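Local structure of glycine cleavage system H protein (Mycobacterium tuberculosis, 3IFT) at residues 44-54 against 66-76. The protein probably carries a covalently bound lipoyl group and shuttles the methylamine moiety of glycine from the P protein to the T protein of the glycine cleavage system. Sequence-based numbering, arbitrary orientation.
Sequences ALGDVVFVQLP and FGEVESTKSVS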
loop_
_atom_site.group_PDB
_atom_site.type_symbol
_atom_site.label_atom_id
_atom_site.label_comp_id
_atom_site.label_asym_id
_atom_site.label_seq_id
_atom_site.Cartn_x
_atom_site.Cartn_y
_atom_site.Cartn_z
ATOM N N ALA A 44 -11.296 -8.317 2.589
ATOM C CA ALA A 44 -12.516 -7.759 2.038
ATOM C C ALA A 44 -12.581 -7.938 0.527
ATOM O O ALA A 44 -13.630 -8.222 -0.026
ATOM C CB ALA A 44 -12.611 -6.285 2.366
ATOM N N LEU A 45 -11.453 -7.725 -0.128
ATOM C CA LEU A 45 -11.407 -7.832 -1.571
ATOM C C LEU A 45 -11.673 -9.253 -2.007
ATOM O O LEU A 45 -12.363 -9.470 -2.988
ATOM C CB LEU A 45 -10.039 -7.404 -2.070
ATOM C CG LEU A 45 -9.871 -7.115 -3.549
ATOM C CD1 LEU A 45 -10.649 -5.851 -3.931
ATOM C CD2 LEU A 45 -8.343 -6.977 -3.795
ATOM N N GLY A 46 -11.075 -10.210 -1.320
ATOM C CA GLY A 46 -11.126 -11.590 -1.756
ATOM C C GLY A 46 -9.769 -11.975 -2.319
ATOM O O GLY A 46 -8.850 -11.149 -2.406
ATOM N N ASP A 47 -9.637 -13.229 -2.692
ATOM C CA ASP A 47 -8.420 -13.704 -3.323
ATOM C C ASP A 47 -8.015 -12.850 -4.523
ATOM O O ASP A 47 -8.734 -12.722 -5.513
ATOM C CB ASP A 47 -8.569 -15.159 -3.763
ATOM C CG ASP A 47 -8.655 -16.112 -2.600
ATOM O OD1 ASP A 47 -8.229 -15.777 -1.476
ATOM O OD2 ASP A 47 -9.146 -17.218 -2.835
ATOM N N VAL A 48 -6.822 -12.288 -4.435
ATOM C CA VAL A 48 -6.351 -11.428 -5.462
ATOM C C VAL A 48 -5.926 -12.280 -6.628
ATOM O O VAL A 48 -5.091 -13.159 -6.513
ATOM C CB VAL A 48 -5.213 -10.558 -4.994
ATOM C CG1 VAL A 48 -4.714 -9.714 -6.129
ATOM C CG2 VAL A 48 -5.694 -9.708 -3.804
ATOM N N VAL A 49 -6.556 -11.992 -7.738
ATOM C CA VAL A 49 -6.283 -12.641 -8.985
ATOM C C VAL A 49 -5.460 -11.723 -9.871
ATOM O O VAL A 49 -4.835 -12.189 -10.819
ATOM C CB VAL A 49 -7.601 -12.997 -9.683
ATOM C CG1 VAL A 49 -8.403 -13.930 -8.780
ATOM C CG2 VAL A 49 -8.382 -11.759 -9.969
ATOM N N PHE A 50 -5.468 -10.422 -9.574
ATOM C CA PHE A 50 -4.758 -9.464 -10.411
ATOM C C PHE A 50 -4.426 -8.176 -9.645
ATOM O O PHE A 50 -5.171 -7.727 -8.789
ATOM C CB PHE A 50 -5.547 -9.176 -11.683
ATOM C CG PHE A 50 -4.762 -8.403 -12.699
ATOM C CD1 PHE A 50 -3.618 -8.973 -13.294
ATOM C CD2 PHE A 50 -5.149 -7.117 -13.074
ATOM C CE1 PHE A 50 -2.857 -8.240 -14.254
ATOM C CE2 PHE A 50 -4.400 -6.382 -14.016
ATOM C CZ PHE A 50 -3.253 -6.944 -14.602
ATOM N N VAL A 51 -3.252 -7.648 -9.941
ATOM C CA VAL A 51 -2.721 -6.441 -9.374
ATOM C C VAL A 51 -2.148 -5.611 -10.507
ATOM O O VAL A 51 -1.219 -6.046 -11.156
ATOM C CB VAL A 51 -1.598 -6.766 -8.405
ATOM C CG1 VAL A 51 -0.955 -5.498 -7.908
ATOM C CG2 VAL A 51 -2.154 -7.576 -7.218
ATOM N N GLN A 52 -2.731 -4.448 -10.765
ATOM C CA GLN A 52 -2.181 -3.534 -11.734
ATOM C C GLN A 52 -1.412 -2.517 -10.944
ATOM O O GLN A 52 -1.992 -1.774 -10.154
ATOM C CB GLN A 52 -3.245 -2.847 -12.594
ATOM C CG GLN A 52 -2.631 -2.125 -13.798
ATOM C CD GLN A 52 -1.778 -3.059 -14.675
ATOM O OE1 GLN A 52 -0.540 -3.134 -14.545
ATOM N NE2 GLN A 52 -2.449 -3.800 -15.552
ATOM N N LEU A 53 -0.097 -2.533 -11.138
ATOM C CA LEU A 53 0.798 -1.594 -10.498
ATOM C C LEU A 53 1.417 -0.662 -11.522
ATOM O O LEU A 53 1.458 -0.971 -12.705
ATOM C CB LEU A 53 1.876 -2.361 -9.731
ATOM C CG LEU A 53 1.256 -2.975 -8.468
ATOM C CD1 LEU A 53 2.243 -3.730 -7.622
ATOM C CD2 LEU A 53 0.566 -1.876 -7.672
ATOM N N PRO A 54 1.890 0.505 -11.061
ATOM C CA PRO A 54 2.451 1.404 -12.026
ATOM C C PRO A 54 3.860 0.958 -12.361
ATOM O O PRO A 54 4.416 0.096 -11.705
ATOM C CB PRO A 54 2.448 2.744 -11.293
ATOM C CG PRO A 54 2.615 2.375 -9.878
ATOM C CD PRO A 54 2.112 0.982 -9.685
ATOM N N PHE A 66 -2.851 4.865 -8.874
ATOM C CA PHE A 66 -1.777 4.323 -9.715
ATOM C C PHE A 66 -1.885 2.836 -9.935
ATOM O O PHE A 66 -0.984 2.205 -10.438
ATOM C CB PHE A 66 -0.375 4.697 -9.218
ATOM C CG PHE A 66 -0.024 4.240 -7.824
ATOM C CD1 PHE A 66 -0.836 3.429 -7.056
ATOM C CD2 PHE A 66 1.199 4.612 -7.304
ATOM C CE1 PHE A 66 -0.447 3.048 -5.775
ATOM C CE2 PHE A 66 1.594 4.217 -6.049
ATOM C CZ PHE A 66 0.759 3.434 -5.280
ATOM N N GLY A 67 -3.015 2.259 -9.579
ATOM C CA GLY A 67 -3.154 0.844 -9.771
ATOM C C GLY A 67 -4.478 0.345 -9.277
ATOM O O GLY A 67 -5.358 1.101 -8.904
ATOM N N GLU A 68 -4.595 -0.963 -9.257
ATOM C CA GLU A 68 -5.788 -1.571 -8.791
ATOM C C GLU A 68 -5.406 -2.949 -8.371
ATOM O O GLU A 68 -4.435 -3.534 -8.854
ATOM C CB GLU A 68 -6.870 -1.599 -9.887
ATOM C CG GLU A 68 -6.512 -2.429 -11.101
ATOM C CD GLU A 68 -7.722 -2.816 -11.940
ATOM O OE1 GLU A 68 -8.630 -1.958 -12.128
ATOM O OE2 GLU A 68 -7.751 -3.989 -12.415
ATOM N N VAL A 69 -6.171 -3.450 -7.429
ATOM C CA VAL A 69 -6.045 -4.796 -6.974
ATOM C C VAL A 69 -7.430 -5.406 -7.205
ATOM O O VAL A 69 -8.456 -4.768 -6.972
ATOM C CB VAL A 69 -5.639 -4.855 -5.507
ATOM C CG1 VAL A 69 -6.702 -4.140 -4.646
ATOM C CG2 VAL A 69 -5.457 -6.280 -5.119
ATOM N N GLU A 70 -7.437 -6.633 -7.679
ATOM C CA GLU A 70 -8.639 -7.232 -8.205
ATOM C C GLU A 70 -8.735 -8.665 -7.697
ATOM O O GLU A 70 -7.784 -9.434 -7.815
ATOM C CB GLU A 70 -8.606 -7.141 -9.741
ATOM C CG GLU A 70 -9.502 -8.067 -10.507
ATOM C CD GLU A 70 -9.594 -7.690 -12.002
ATOM O OE1 GLU A 70 -9.058 -6.632 -12.399
ATOM O OE2 GLU A 70 -10.213 -8.465 -12.770
ATOM N N SER A 71 -9.887 -8.988 -7.116
ATOM C CA SER A 71 -10.271 -10.357 -6.841
ATOM C C SER A 71 -11.234 -10.748 -7.952
ATOM O O SER A 71 -11.607 -9.906 -8.775
ATOM C CB SER A 71 -10.972 -10.461 -5.497
ATOM O OG SER A 71 -12.255 -9.789 -5.487
ATOM N N THR A 72 -11.726 -11.985 -7.939
ATOM C CA THR A 72 -12.767 -12.328 -8.924
ATOM C C THR A 72 -14.046 -11.531 -8.654
ATOM O O THR A 72 -14.769 -11.188 -9.568
ATOM C CB THR A 72 -13.087 -13.816 -8.959
ATOM O OG1 THR A 72 -13.550 -14.233 -7.672
ATOM C CG2 THR A 72 -11.859 -14.603 -9.364
ATOM N N LYS A 73 -14.298 -11.180 -7.400
ATOM C CA LYS A 73 -15.520 -10.445 -7.079
ATOM C C LYS A 73 -15.373 -8.930 -7.070
ATOM O O LYS A 73 -16.332 -8.211 -7.376
ATOM C CB LYS A 73 -16.083 -10.931 -5.750
ATOM C CG LYS A 73 -15.183 -10.740 -4.511
ATOM C CD LYS A 73 -15.828 -11.359 -3.226
ATOM C CE LYS A 73 -15.108 -10.967 -1.973
ATOM N NZ LYS A 73 -15.202 -9.491 -1.716
ATOM N N SER A 74 -14.183 -8.430 -6.719
ATOM C CA SER A 74 -14.002 -7.005 -6.459
ATOM C C SER A 74 -12.744 -6.431 -7.107
ATOM O O SER A 74 -11.712 -7.110 -7.293
ATOM C CB SER A 74 -13.921 -6.743 -4.960
ATOM O OG SER A 74 -15.112 -7.110 -4.302
ATOM N N VAL A 75 -12.844 -5.144 -7.389
ATOM C CA VAL A 75 -11.731 -4.356 -7.889
ATOM C C VAL A 75 -11.616 -3.157 -6.967
ATOM O O VAL A 75 -12.619 -2.542 -6.606
ATOM C CB VAL A 75 -11.956 -3.830 -9.311
ATOM C CG1 VAL A 75 -10.695 -3.069 -9.797
ATOM C CG2 VAL A 75 -12.305 -4.948 -10.263
ATOM N N SER A 76 -10.390 -2.845 -6.578
ATOM C CA SER A 76 -10.150 -1.684 -5.749
ATOM C C SER A 76 -8.969 -0.904 -6.287
ATOM O O SER A 76 -7.924 -1.469 -6.550
ATOM C CB SER A 76 -9.873 -2.115 -4.328
ATOM O OG SER A 76 -10.139 -1.034 -3.448
#
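The F50 ring meets the carboxylates of E68 and E70 steeply, the E70 plane 81° from its own: E68 OE2 lies at the ring edge, near its plane, 4.1 Å from F50 CD2, while E70 OE1 approaches obliquely. All three belong to the antiparallel pairing of strands 48-52 and 66-71, part of the lipoyl-domain fold; the turn from strand 66-71 into strand 75-79 presents K73, the predicted lipoyl-lysine, unmodified here. At the far end P54 packs on F66, its CD over one face toward the rim and its CG 3.7 Å from F66 CD2. A classic beta bulge interrupts the ladder: V49 and F50 both donate to E70 O, the V49 N bond (2.8 Å) in the carbonyl plane. On the other side of the sheet from F50, V69 CG2 meets V48, V51 and L45. L45 swings CG away from its own N (chi1 -165°), which lays CD2 tightly on both V69 methyls and takes CD1 to S74 CB at 3.5 Å. The turn is tied to the end of helix 39-45: K73, bent at its last torsion, brings NZ 2.6 Å from A44 O. S71 OG accepts from S74 N in an ST motif and donates to L45 O at 2.5 Å, from above the carbonyl plane.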